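Local coordinates for protein hydratase ChsH2 (Mycobacterium tuberculosis SUMu008, PDB 4W78) that probably hydrates enoyl-CoA intermediates of cholesterol breakdown, as a MaoC-like hydratase working in complex with its partner ChsH1, at residues 6-11 with 61-66; 10-15 with 87-92; 22-27 with 49-54; 54-59 with 74-79; 106-111 with 120-125. All coordinates share one frame; numbering follows the deposited sequence.

In the fold
Four of the contacts build one antiparallel sheet or set helix 52-67 against it; contact 3 joins the start of that helix to helix 17-26. Contacts 1 and 4 set the two halves of helix 52-67 against strands 7-14 and 72-80, the outermost strands within the chain. Contacts 2 and 5 are strand pairings; T91 N and R111 O, probably hydrogen-bonded at 2.8 Å, tie them together. V59 and V63 of the helix pack on V122, linking contacts 4 and 1 to contact 5. Contact 3 lies beside the cadmium site of D29 and H34: the side chain of N51 lies about 4 Å from the ion, that of D55 in contact 4 about 9 Å.

Contact 1: residues 6-11 with 61-66; sequences AVLPEL and RYVTDW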
# COMPACT_ATOMS: atom_id res chain seq x y z
N ALA F 6 33.48 -16.37 -5.48
CA ALA F 6 32.69 -16.58 -4.27
C ALA F 6 31.21 -16.70 -4.60
O ALA F 6 30.67 -15.93 -5.40
CB ALA F 6 32.93 -15.45 -3.26
N VAL F 7 30.57 -17.69 -4.00
CA VAL F 7 29.18 -17.98 -4.33
C VAL F 7 28.27 -17.44 -3.24
O VAL F 7 28.56 -17.56 -2.04
CB VAL F 7 28.95 -19.49 -4.56
CG1 VAL F 7 29.84 -20.01 -5.68
CG2 VAL F 7 29.22 -20.29 -3.30
N LEU F 8 27.18 -16.81 -3.65
CA LEU F 8 26.21 -16.31 -2.70
C LEU F 8 25.21 -17.42 -2.42
O LEU F 8 24.96 -18.27 -3.28
CB LEU F 8 25.51 -15.06 -3.24
CG LEU F 8 26.26 -13.73 -3.13
CD1 LEU F 8 27.48 -13.66 -4.04
CD2 LEU F 8 25.32 -12.58 -3.46
N PRO F 9 24.67 -17.46 -1.19
CA PRO F 9 23.66 -18.46 -0.84
C PRO F 9 22.45 -18.28 -1.73
O PRO F 9 22.17 -17.17 -2.16
CB PRO F 9 23.31 -18.12 0.61
CG PRO F 9 24.55 -17.43 1.13
CD PRO F 9 25.02 -16.61 -0.03
N GLU F 10 21.77 -19.38 -2.02
CA GLU F 10 20.58 -19.35 -2.85
C GLU F 10 19.44 -18.65 -2.12
O GLU F 10 19.34 -18.75 -0.89
CB GLU F 10 20.20 -20.80 -3.18
CG GLU F 10 19.06 -20.99 -4.13
CD GLU F 10 19.00 -22.41 -4.66
OE1 GLU F 10 18.09 -23.17 -4.26
OE2 GLU F 10 19.86 -22.77 -5.49
N LEU F 11 18.61 -17.92 -2.85
CA LEU F 11 17.37 -17.38 -2.28
C LEU F 11 16.19 -17.74 -3.18
O LEU F 11 16.17 -17.38 -4.35
CB LEU F 11 17.45 -15.86 -2.12
CG LEU F 11 16.14 -15.18 -1.69
CD1 LEU F 11 15.71 -15.63 -0.31
CD2 LEU F 11 16.27 -13.67 -1.78
N ARG F 61 18.58 -6.61 -2.00
CA ARG F 61 18.40 -7.45 -0.80
C ARG F 61 19.25 -8.71 -0.88
O ARG F 61 19.92 -9.09 0.08
CB ARG F 61 16.94 -7.86 -0.68
CG ARG F 61 16.74 -8.91 0.40
CD ARG F 61 15.36 -9.51 0.33
NE ARG F 61 15.34 -10.75 1.09
CZ ARG F 61 14.29 -11.55 1.18
NH1 ARG F 61 13.16 -11.23 0.56
NH2 ARG F 61 14.38 -12.67 1.88
N TYR F 62 19.21 -9.36 -2.04
CA TYR F 62 19.95 -10.61 -2.22
C TYR F 62 21.45 -10.42 -1.95
O TYR F 62 22.08 -11.22 -1.23
CB TYR F 62 19.69 -11.14 -3.64
CG TYR F 62 20.42 -12.42 -3.91
CD1 TYR F 62 20.10 -13.57 -3.20
CD2 TYR F 62 21.44 -12.48 -4.84
CE1 TYR F 62 20.78 -14.76 -3.43
CE2 TYR F 62 22.13 -13.67 -5.08
CZ TYR F 62 21.78 -14.80 -4.37
OH TYR F 62 22.45 -15.99 -4.58
N VAL F 63 22.02 -9.35 -2.49
CA VAL F 63 23.44 -9.07 -2.30
C VAL F 63 23.77 -8.69 -0.86
O VAL F 63 24.77 -9.16 -0.31
CB VAL F 63 23.94 -7.98 -3.29
CG1 VAL F 63 25.37 -7.56 -2.97
CG2 VAL F 63 23.88 -8.51 -4.69
N THR F 64 22.94 -7.84 -0.24
CA THR F 64 23.23 -7.40 1.13
C THR F 64 22.93 -8.46 2.18
O THR F 64 23.52 -8.45 3.25
CB THR F 64 22.55 -6.07 1.50
OG1 THR F 64 21.13 -6.21 1.39
CG2 THR F 64 23.03 -4.97 0.56
N ASP F 65 22.02 -9.40 1.86
CA ASP F 65 21.82 -10.57 2.72
C ASP F 65 23.14 -11.30 2.93
O ASP F 65 23.44 -11.79 4.02
CB ASP F 65 20.82 -11.55 2.08
CG ASP F 65 19.35 -11.15 2.29
OD1 ASP F 65 19.07 -10.15 2.99
OD2 ASP F 65 18.48 -11.87 1.76
N TRP F 66 23.93 -11.37 1.86
CA TRP F 66 25.23 -12.03 1.87
C TRP F 66 26.34 -11.12 2.40
O TRP F 66 27.16 -11.52 3.23
CB TRP F 66 25.55 -12.50 0.45
CG TRP F 66 26.97 -12.91 0.21
CD1 TRP F 66 27.58 -14.09 0.56
CD2 TRP F 66 27.97 -12.15 -0.48
NE1 TRP F 66 28.88 -14.10 0.14
CE2 TRP F 66 29.14 -12.92 -0.51
CE3 TRP F 66 27.96 -10.89 -1.08
CZ2 TRP F 66 30.32 -12.45 -1.09
CZ3 TRP F 66 29.13 -10.43 -1.67
CH2 TRP F 66 30.29 -11.21 -1.68
O HOH W 1 30.38 -16.51 -0.19
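L8 and W66 meet where strand 7-11 passes over the helix: L8 CG sits above the five-membered ring of the indole, 3.7 Å from its centroid and 20° off the normal, a CH-pi contact. P9 adds its CD atom, 3.6 Å from W66 CD1, the two side chains crossing at about a right angle. One turn back along the helix, the phenol of Y62 fits between L8 and L11, with L8 CD2 3.7 Å from Y62 CE2 and L11 CB 3.7 Å from Y62 CD1. With CG anti to the backbone N (chi1 180°), the ring sets out toward the strand, and Y62 OH donates to P9 O at 2.7 Å. The hydroxyl stands 45° above the carbonyl plane of P9, while P9 O lies close to the plane of the phenol ring.

Farther along, L11 CD2 rests over the centre of the R61 guanidinium, 4.1 Å above its plane. That group is also held by a salt bridge from R61 NE to D65 OD2, whose hydrogen bond is weak, and by a hydrogen bond from R61 NH1 to I39 O of the ChsH1 chain. At the other end, a water accepts from W66 NE1 and donates to V7 O. Y62 and V63 also pack on V108, farther into the same sheet. This wrapping of a sheet round one long helix is the hallmark of the hot dog fold of MaoC-like hydratases.

Contact 2: residues 10-15 with 87-92; sequences ELKLYG and YDTVTF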
# COMPACT_ATOMS: atom_id res chain seq x y z
N GLU F 10 21.77 -19.38 -2.02
CA GLU F 10 20.58 -19.35 -2.85
C GLU F 10 19.44 -18.65 -2.12
O GLU F 10 19.34 -18.75 -0.89
CB GLU F 10 20.20 -20.80 -3.18
CG GLU F 10 19.06 -20.99 -4.13
CD GLU F 10 19.00 -22.41 -4.66
OE1 GLU F 10 18.09 -23.17 -4.26
OE2 GLU F 10 19.86 -22.77 -5.49
N LEU F 11 18.61 -17.92 -2.85
CA LEU F 11 17.37 -17.38 -2.28
C LEU F 11 16.19 -17.74 -3.18
O LEU F 11 16.17 -17.38 -4.35
CB LEU F 11 17.45 -15.86 -2.12
CG LEU F 11 16.14 -15.18 -1.69
CD1 LEU F 11 15.71 -15.63 -0.31
CD2 LEU F 11 16.27 -13.67 -1.78
N LYS F 12 15.22 -18.47 -2.63
CA LYS F 12 14.01 -18.81 -3.37
C LYS F 12 12.82 -18.00 -2.87
O LYS F 12 12.51 -18.01 -1.68
CB LYS F 12 13.69 -20.30 -3.25
CG LYS F 12 14.66 -21.22 -3.97
CD LYS F 12 14.28 -22.68 -3.77
CE LYS F 12 12.84 -22.94 -4.16
NZ LYS F 12 12.51 -24.39 -4.07
N LEU F 13 12.16 -17.31 -3.80
CA LEU F 13 11.01 -16.48 -3.47
C LEU F 13 9.78 -16.91 -4.25
O LEU F 13 9.81 -16.99 -5.48
CB LEU F 13 11.32 -15.01 -3.73
CG LEU F 13 12.39 -14.42 -2.80
CD1 LEU F 13 12.67 -12.97 -3.16
CD2 LEU F 13 11.96 -14.54 -1.35
N TYR F 14 8.70 -17.17 -3.53
CA TYR F 14 7.43 -17.55 -4.13
C TYR F 14 6.65 -16.29 -4.44
O TYR F 14 6.30 -15.53 -3.53
CB TYR F 14 6.64 -18.42 -3.16
CG TYR F 14 5.32 -18.95 -3.69
CD1 TYR F 14 5.25 -19.63 -4.90
CD2 TYR F 14 4.16 -18.83 -2.94
CE1 TYR F 14 4.05 -20.15 -5.36
CE2 TYR F 14 2.95 -19.34 -3.39
CZ TYR F 14 2.90 -20.00 -4.60
OH TYR F 14 1.70 -20.51 -5.05
N GLY F 15 6.39 -16.06 -5.72
CA GLY F 15 5.66 -14.89 -6.15
C GLY F 15 4.15 -15.06 -6.07
O GLY F 15 3.47 -15.10 -7.09
N TYR F 87 2.52 -16.99 -8.84
CA TYR F 87 2.73 -18.41 -8.55
C TYR F 87 4.04 -19.00 -9.06
O TYR F 87 4.35 -20.16 -8.78
CB TYR F 87 1.55 -19.29 -8.97
CG TYR F 87 0.24 -18.76 -8.44
CD1 TYR F 87 0.00 -18.69 -7.08
CD2 TYR F 87 -0.75 -18.32 -9.31
CE1 TYR F 87 -1.20 -18.21 -6.59
CE2 TYR F 87 -1.95 -17.82 -8.83
CZ TYR F 87 -2.17 -17.77 -7.47
OH TYR F 87 -3.36 -17.29 -6.99
N ASP F 88 4.81 -18.20 -9.79
CA ASP F 88 6.16 -18.61 -10.16
C ASP F 88 7.05 -18.44 -8.95
O ASP F 88 6.88 -17.52 -8.14
CB ASP F 88 6.76 -17.73 -11.26
CG ASP F 88 6.16 -17.96 -12.63
OD1 ASP F 88 5.51 -19.01 -12.85
OD2 ASP F 88 6.39 -17.09 -13.52
N THR F 89 8.04 -19.31 -8.86
CA THR F 89 9.09 -19.16 -7.87
C THR F 89 10.36 -18.78 -8.59
O THR F 89 10.77 -19.44 -9.55
CB THR F 89 9.31 -20.47 -7.11
OG1 THR F 89 8.13 -20.79 -6.36
CG2 THR F 89 10.49 -20.33 -6.14
N VAL F 90 10.99 -17.71 -8.12
CA VAL F 90 12.27 -17.27 -8.67
C VAL F 90 13.37 -17.66 -7.70
O VAL F 90 13.28 -17.40 -6.50
CB VAL F 90 12.28 -15.76 -8.98
CG1 VAL F 90 13.70 -15.26 -9.19
CG2 VAL F 90 11.42 -15.50 -10.21
N THR F 91 14.39 -18.33 -8.24
CA THR F 91 15.56 -18.71 -7.47
C THR F 91 16.70 -17.78 -7.86
O THR F 91 17.09 -17.72 -9.03
CB THR F 91 15.95 -20.16 -7.76
OG1 THR F 91 14.89 -21.02 -7.33
CG2 THR F 91 17.22 -20.54 -7.02
N PHE F 92 17.22 -17.05 -6.88
CA PHE F 92 18.36 -16.17 -7.10
C PHE F 92 19.66 -16.90 -6.80
O PHE F 92 19.79 -17.57 -5.78
CB PHE F 92 18.26 -14.91 -6.22
CG PHE F 92 17.16 -13.97 -6.64
CD1 PHE F 92 17.41 -12.98 -7.58
CD2 PHE F 92 15.89 -14.08 -6.10
CE1 PHE F 92 16.40 -12.10 -7.97
CE2 PHE F 92 14.88 -13.21 -6.49
CZ PHE F 92 15.13 -12.22 -7.43
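K12 and T91 lie side by side and point the same way, a non-hydrogen-bonded pair in the antiparallel ladder that joins strand 7-14, outermost within the chain, to strand 89-100 of the hot dog sheet. T91 OG1 lies 3.4 Å from K12 CG, while T91 CG2, anti to its own backbone N, turns to E10 and reaches E10 CG at 3.5 Å. K12 bends at chi3 (54°), which brings CE to 4.0 Å from T89 CG2. The methyl and hydroxyl groups of the threonines thus lie alongside the aliphatic parts of E10 and K12.

The face carrying L11, L13, V90 and F92 turns to helix 52-67. There L13 CD1 comes within 4.0 Å of F92 CE2, and V90 CG1 sits over a face of the phenyl ring, displaced to its rim; L13 and F92 also pack on L58.

At the next non-hydrogen-bonded pair, the Y14 and T89 side chains cross at about a right angle, with T89 OG1 near the plane of the Y14 ring, 3.4 Å from Y14 CD1. Y14 OH then meets the edge of the Y87 ring, 3.2 Å from Y87 CD1. The far end of Y87 reaches another subunit, where its OH bonds D38 of the second copy of this protein.

Backbone hydrogen bonds run the length of the pair; in the last, Y87 N donates to G15 O at 2.7 Å from 42° above the carbonyl plane.

Contact 3: residues 22-27 with 49-54; sequences STALAT and FVNILT
N51 and T27 slide past each other in opposite directions, and the amide of N51 points its nitrogen at the threonine hydroxyl. N51 ND2 donates to T27 OG1 at 2.9 Å, with the oxygen only 13° out of the amide plane. The same hydroxyl donates to A24 O at 2.8 Å, so T27, just past the end of helix 17-26, both accepts and donates a hydrogen bond through OG1. This atom stands between the backbone N and the carbonyl carbon (chi1 66°), which directs it at both partners.

The amide oxygen serves helix 52-67. N51 OD1 accepts from T54 OG1 at 2.6 Å, in the carbonyl plane, and from T54 N at 3.0 Å, which lies well above that plane. Two bonds on OD1 and one from ND2 to T27 fix the rotation of the amide, and ND2 also bonds D29.

T54 crosses T23 at about a right angle, with T54 OG1 3.2 Å from T23 CB. A water donates to T23 OG1 and accepts from N51 N, while T23 OG1 also bonds F19 O. L53 CB packs on T27 CB at 3.7 Å, and W35 and Q68 of the ChsH1 chain flank T27 and L53.

N51 is thus the N-cap of helix 52-67 and a second-shell neighbour of the cadmium ligands D29 and H34, whose spacing is consistent with the Asp-His active site of MaoC-like hydratases.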
# COMPACT_ATOMS: atom_id res chain seq x y z
N SER F 22 1.85 -6.30 -3.06
CA SER F 22 2.41 -5.49 -1.97
C SER F 22 3.74 -4.85 -2.36
O SER F 22 3.98 -3.70 -1.99
CB SER F 22 2.53 -6.31 -0.68
OG SER F 22 3.46 -7.37 -0.82
N THR F 23 4.59 -5.57 -3.09
CA THR F 23 5.84 -4.96 -3.54
C THR F 23 5.59 -3.85 -4.56
O THR F 23 6.17 -2.77 -4.46
CB THR F 23 6.83 -5.98 -4.10
OG1 THR F 23 6.23 -6.75 -5.15
CG2 THR F 23 7.32 -6.93 -2.99
N ALA F 24 4.70 -4.10 -5.51
CA ALA F 24 4.42 -3.06 -6.48
C ALA F 24 3.93 -1.79 -5.80
O ALA F 24 4.44 -0.70 -6.10
CB ALA F 24 3.39 -3.54 -7.52
N LEU F 25 2.97 -1.91 -4.89
CA LEU F 25 2.43 -0.70 -4.26
C LEU F 25 3.40 -0.05 -3.28
O LEU F 25 3.39 1.17 -3.14
CB LEU F 25 1.05 -0.94 -3.62
CG LEU F 25 -0.10 -0.71 -4.62
CD1 LEU F 25 -0.08 -1.68 -5.79
CD2 LEU F 25 -1.42 -0.75 -3.89
N ALA F 26 4.26 -0.85 -2.64
CA ALA F 26 5.28 -0.28 -1.77
C ALA F 26 6.34 0.46 -2.58
O ALA F 26 7.07 1.30 -2.03
CB ALA F 26 5.94 -1.36 -0.90
N THR F 27 6.47 0.15 -3.87
CA THR F 27 7.38 0.93 -4.72
C THR F 27 6.62 2.08 -5.40
O THR F 27 7.17 2.77 -6.25
CB THR F 27 8.09 0.08 -5.80
OG1 THR F 27 7.12 -0.41 -6.74
CG2 THR F 27 8.83 -1.09 -5.20
N PHE F 49 2.31 -9.53 -12.82
CA PHE F 49 3.74 -9.82 -12.80
C PHE F 49 4.48 -8.76 -12.00
O PHE F 49 4.02 -7.62 -11.86
CB PHE F 49 4.33 -9.96 -14.21
CG PHE F 49 4.08 -8.78 -15.11
CD1 PHE F 49 4.96 -7.70 -15.13
CD2 PHE F 49 2.99 -8.77 -15.97
CE1 PHE F 49 4.74 -6.62 -15.97
CE2 PHE F 49 2.76 -7.69 -16.81
CZ PHE F 49 3.64 -6.62 -16.82
N VAL F 50 5.63 -9.18 -11.49
CA VAL F 50 6.47 -8.33 -10.64
C VAL F 50 7.02 -7.14 -11.42
O VAL F 50 7.43 -7.29 -12.58
CB VAL F 50 7.62 -9.19 -10.07
CG1 VAL F 50 8.64 -8.33 -9.29
CG2 VAL F 50 7.09 -10.29 -9.17
N ASN F 51 7.06 -5.97 -10.78
CA ASN F 51 7.54 -4.75 -11.46
C ASN F 51 9.05 -4.57 -11.36
O ASN F 51 9.72 -5.28 -10.59
CB ASN F 51 6.79 -3.49 -10.97
CG ASN F 51 7.26 -3.02 -9.58
OD1 ASN F 51 7.79 -3.79 -8.80
ND2 ASN F 51 7.07 -1.74 -9.30
N ILE F 52 9.61 -3.65 -12.12
CA ILE F 52 11.06 -3.56 -12.21
C ILE F 52 11.66 -2.91 -10.95
O ILE F 52 12.81 -3.19 -10.61
CB ILE F 52 11.52 -2.89 -13.53
CG1 ILE F 52 13.01 -3.18 -13.80
CG2 ILE F 52 11.20 -1.40 -13.52
CD1 ILE F 52 13.40 -2.84 -15.22
N LEU F 53 10.91 -2.07 -10.27
CA LEU F 53 11.41 -1.45 -9.02
C LEU F 53 11.56 -2.53 -7.96
O LEU F 53 12.45 -2.45 -7.11
CB LEU F 53 10.51 -0.32 -8.51
CG LEU F 53 10.48 0.99 -9.33
CD1 LEU F 53 9.67 0.83 -10.61
CD2 LEU F 53 9.90 2.16 -8.53
N THR F 54 10.69 -3.53 -7.98
CA THR F 54 10.82 -4.66 -7.06
C THR F 54 12.00 -5.55 -7.46
O THR F 54 12.74 -6.01 -6.59
CB THR F 54 9.51 -5.46 -7.01
OG1 THR F 54 8.49 -4.64 -6.43
CG2 THR F 54 9.68 -6.73 -6.19
O HOH W 2 5.78 -6.30 -7.97

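Contact 4: residues 54-59 with 74-79; sequences TDTGLV and KSIGLR
V59 and I76 make an apolar contact between helix 54-59 and strand 74-79: they slide past each other in opposite directions, with V59 CG1 4.0 Å from I76 CG2. I76 CD1 and L78 CD2 carry the other van der Waals contacts, with T56 and, for L78 CD2, also with V59 CG2 at 4.4 Å. I76 CD1 lies against T56, 4.1 Å from T56 CG2 and 3.9 Å from T56 O. L78 crosses T56 at about a right angle and puts CD2 3.6 Å from T56 OG1 and 3.8 Å from T56 CA. Neighbouring strand 116-125 supplies A120 and V122, which pack against V59.

Polar contact between the segments goes through one water, which donates to I76 O and lies 3.2 Å from T56 OG1, a hydroxyl that also bonds I52 O within its own helix. D55 touches L78 CD2 with its CB, while its carboxylate is turned elsewhere, OD1 being bonded to H117 NE2.

The strand's backbone bonds are made within the sheet. K74 and S75 both face E123, forming a classic beta bulge, and on the other side residues S75 to R79 pair antiparallel with a strand of the ChsH1 chain, so the sheet runs on across the interface.

The chemistry implies a division of labour: van der Waals packing of methyl groups and one water bridge join helix to strand, whereas direct backbone hydrogen bonds join the strand to its neighbours in both chains.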
# COMPACT_ATOMS: atom_id res chain seq x y z
N THR F 54 10.69 -3.53 -7.98
CA THR F 54 10.82 -4.66 -7.06
C THR F 54 12.00 -5.55 -7.46
O THR F 54 12.74 -6.01 -6.59
CB THR F 54 9.51 -5.46 -7.01
OG1 THR F 54 8.49 -4.64 -6.43
CG2 THR F 54 9.68 -6.73 -6.19
N ASP F 55 12.19 -5.81 -8.75
CA ASP F 55 13.40 -6.53 -9.18
C ASP F 55 14.68 -5.86 -8.67
O ASP F 55 15.59 -6.54 -8.17
CB ASP F 55 13.46 -6.66 -10.70
CG ASP F 55 12.47 -7.67 -11.25
OD1 ASP F 55 12.30 -8.74 -10.62
OD2 ASP F 55 11.87 -7.40 -12.31
N THR F 56 14.76 -4.54 -8.81
CA THR F 56 15.93 -3.81 -8.33
C THR F 56 16.09 -3.98 -6.80
O THR F 56 17.21 -4.23 -6.29
CB THR F 56 15.82 -2.32 -8.67
OG1 THR F 56 15.63 -2.17 -10.09
CG2 THR F 56 17.08 -1.58 -8.25
N GLY F 57 14.99 -3.86 -6.07
CA GLY F 57 15.02 -3.99 -4.62
C GLY F 57 15.42 -5.38 -4.19
O GLY F 57 16.15 -5.55 -3.21
N LEU F 58 14.91 -6.40 -4.90
CA LEU F 58 15.24 -7.79 -4.57
C LEU F 58 16.70 -8.11 -4.86
O LEU F 58 17.35 -8.83 -4.08
CB LEU F 58 14.32 -8.75 -5.32
CG LEU F 58 12.87 -8.72 -4.84
CD1 LEU F 58 12.02 -9.58 -5.76
CD2 LEU F 58 12.77 -9.20 -3.40
N VAL F 59 17.23 -7.61 -5.98
CA VAL F 59 18.66 -7.80 -6.28
C VAL F 59 19.52 -7.17 -5.18
O VAL F 59 20.51 -7.77 -4.71
CB VAL F 59 19.02 -7.23 -7.66
CG1 VAL F 59 20.52 -7.09 -7.83
CG2 VAL F 59 18.41 -8.09 -8.77
N LYS F 74 26.79 0.58 -4.77
CA LYS F 74 27.22 1.69 -5.63
C LYS F 74 26.41 1.75 -6.92
O LYS F 74 26.17 2.83 -7.47
CB LYS F 74 28.72 1.56 -5.96
CG LYS F 74 29.62 1.49 -4.73
CD LYS F 74 29.55 2.79 -3.95
CE LYS F 74 30.54 2.78 -2.78
NZ LYS F 74 30.56 4.10 -2.09
N SER F 75 26.01 0.59 -7.42
CA SER F 75 25.19 0.56 -8.64
C SER F 75 24.53 -0.79 -8.81
O SER F 75 25.05 -1.82 -8.36
CB SER F 75 26.04 0.89 -9.87
OG SER F 75 27.06 -0.07 -10.11
N ILE F 76 23.37 -0.78 -9.48
CA ILE F 76 22.68 -2.01 -9.84
C ILE F 76 22.24 -1.86 -11.28
O ILE F 76 21.53 -0.91 -11.61
CB ILE F 76 21.44 -2.25 -8.96
CG1 ILE F 76 21.85 -2.50 -7.50
CG2 ILE F 76 20.62 -3.45 -9.48
CD1 ILE F 76 20.66 -2.52 -6.54
N GLY F 77 22.69 -2.76 -12.14
CA GLY F 77 22.22 -2.75 -13.51
C GLY F 77 21.55 -4.07 -13.81
O GLY F 77 22.12 -5.13 -13.56
N LEU F 78 20.34 -4.03 -14.37
CA LEU F 78 19.71 -5.31 -14.64
C LEU F 78 18.97 -5.34 -15.96
O LEU F 78 18.61 -4.30 -16.53
CB LEU F 78 18.79 -5.73 -13.48
CG LEU F 78 17.67 -4.77 -13.08
CD1 LEU F 78 16.45 -4.97 -13.97
CD2 LEU F 78 17.30 -4.98 -11.62
N ARG F 79 18.78 -6.55 -16.44
CA ARG F 79 18.00 -6.76 -17.64
C ARG F 79 17.00 -7.88 -17.38
O ARG F 79 17.33 -8.90 -16.77
CB ARG F 79 18.90 -7.07 -18.84
CG ARG F 79 19.78 -8.28 -18.69
CD ARG F 79 20.44 -8.64 -20.03
NE ARG F 79 21.31 -9.80 -19.88
CZ ARG F 79 22.06 -10.31 -20.85
NH1 ARG F 79 22.04 -9.77 -22.07
NH2 ARG F 79 22.82 -11.36 -20.61
O HOH W 3 18.30 -1.18 -11.49

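Contact 5: residues 106-111 with 120-125; sequences VKVVGR and ATVELS
V108 and A120 face each other as a hydrogen-bonded pair in the beta hairpin of strands 103-111 and 116-125, part of the sheet of the hot dog fold. V108 N donates to A120 O at 2.9 Å, from 30° out of the carbonyl plane, and A120 N returns a bond to V108 O at 2.8 Å. At the neighbouring hydrogen-bonded pair, V106 and V122 repeat the exchange, V106 N to V122 O and V122 N to V106 O both at 2.8 Å, with both donors in the carbonyl planes. All four amides and all four carbonyls of these two pairs are therefore satisfied across the hairpin.

Between them, K107 and T121 form a non-hydrogen-bonded pair. Their backbones turn outward instead: K107 bonds E95 of strand 89-100, and T121 bonds G77 of strand 72-80. A CA-H...O contact still joins K107 CA to A120 O at 3.4 Å. Toward the turn the hairpin pairing continues with backbone bonds of G110 to H117 and V118, and R111 NE makes a salt bridge to D116; on the other strand E123 OE1 bonds S75 OG.

V106, V108, A120, V122 and L124 share the buried face of the sheet. V108 CB and A120 CB stand 4.3 Å apart, and V59, Y62 and V63 of helix 52-67 pack against this side. L124 crosses V106 at a slant, and its CD2 ends 3.8 Å from V106 CG2.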
# COMPACT_ATOMS: atom_id res chain seq x y z
N VAL F 106 29.30 -8.20 -8.33
CA VAL F 106 28.56 -9.45 -8.17
C VAL F 106 27.58 -9.61 -9.32
O VAL F 106 26.82 -8.68 -9.62
CB VAL F 106 27.76 -9.46 -6.85
CG1 VAL F 106 26.94 -10.73 -6.75
CG2 VAL F 106 28.69 -9.33 -5.66
N LYS F 107 27.59 -10.78 -9.95
CA LYS F 107 26.57 -11.12 -10.95
C LYS F 107 25.46 -11.91 -10.29
O LYS F 107 25.71 -12.87 -9.57
CB LYS F 107 27.18 -11.94 -12.09
CG LYS F 107 26.12 -12.38 -13.11
CD LYS F 107 26.71 -13.21 -14.22
CE LYS F 107 25.63 -13.55 -15.24
NZ LYS F 107 26.18 -14.34 -16.37
N VAL F 108 24.22 -11.48 -10.53
CA VAL F 108 23.06 -12.12 -9.93
C VAL F 108 22.14 -12.59 -11.05
O VAL F 108 21.93 -11.87 -12.03
CB VAL F 108 22.30 -11.11 -9.03
CG1 VAL F 108 21.04 -11.73 -8.44
CG2 VAL F 108 23.21 -10.62 -7.91
N VAL F 109 21.61 -13.80 -10.92
CA VAL F 109 20.58 -14.27 -11.85
C VAL F 109 19.40 -14.81 -11.07
O VAL F 109 19.57 -15.60 -10.14
CB VAL F 109 21.09 -15.33 -12.86
CG1 VAL F 109 19.97 -15.72 -13.81
CG2 VAL F 109 22.28 -14.81 -13.64
N GLY F 110 18.21 -14.34 -11.42
CA GLY F 110 16.99 -14.89 -10.86
C GLY F 110 16.30 -15.70 -11.93
O GLY F 110 15.98 -15.19 -12.99
N ARG F 111 16.09 -16.99 -11.66
CA ARG F 111 15.49 -17.88 -12.65
C ARG F 111 14.17 -18.42 -12.14
O ARG F 111 14.03 -18.73 -10.96
CB ARG F 111 16.44 -19.06 -12.92
CG ARG F 111 17.82 -18.64 -13.37
CD ARG F 111 18.72 -19.83 -13.66
NE ARG F 111 19.95 -19.42 -14.33
CZ ARG F 111 21.09 -19.14 -13.70
NH1 ARG F 111 21.16 -19.21 -12.38
NH2 ARG F 111 22.15 -18.77 -14.41
N ALA F 120 21.58 -9.46 -13.41
CA ALA F 120 21.99 -8.19 -12.85
C ALA F 120 23.46 -8.16 -12.51
O ALA F 120 24.08 -9.19 -12.27
CB ALA F 120 21.17 -7.86 -11.61
N THR F 121 24.00 -6.95 -12.52
CA THR F 121 25.39 -6.72 -12.12
C THR F 121 25.34 -5.67 -11.02
O THR F 121 24.73 -4.61 -11.18
CB THR F 121 26.24 -6.22 -13.30
OG1 THR F 121 26.24 -7.20 -14.35
CG2 THR F 121 27.66 -5.99 -12.86
N VAL F 122 25.95 -5.98 -9.88
CA VAL F 122 25.91 -5.10 -8.72
C VAL F 122 27.33 -4.74 -8.31
O VAL F 122 28.18 -5.62 -8.19
CB VAL F 122 25.23 -5.79 -7.53
CG1 VAL F 122 25.13 -4.86 -6.32
CG2 VAL F 122 23.84 -6.30 -7.94
N GLU F 123 27.58 -3.45 -8.12
CA GLU F 123 28.88 -2.99 -7.63
C GLU F 123 28.70 -2.48 -6.22
O GLU F 123 27.75 -1.76 -5.93
CB GLU F 123 29.44 -1.89 -8.52
CG GLU F 123 29.80 -2.37 -9.92
CD GLU F 123 30.39 -1.25 -10.76
OE1 GLU F 123 30.18 -0.08 -10.40
OE2 GLU F 123 31.06 -1.55 -11.78
N LEU F 124 29.59 -2.87 -5.32
CA LEU F 124 29.44 -2.49 -3.93
C LEU F 124 30.81 -2.45 -3.30
O LEU F 124 31.76 -3.01 -3.85
CB LEU F 124 28.58 -3.51 -3.17
CG LEU F 124 29.15 -4.91 -2.96
CD1 LEU F 124 28.56 -5.53 -1.70
CD2 LEU F 124 28.89 -5.81 -4.16
N SER F 125 30.90 -1.78 -2.17
CA SER F 125 32.10 -1.86 -1.34
C SER F 125 31.70 -2.62 -0.09
O SER F 125 30.58 -2.50 0.40
CB SER F 125 32.59 -0.47 -0.98
OG SER F 125 31.71 0.13 -0.06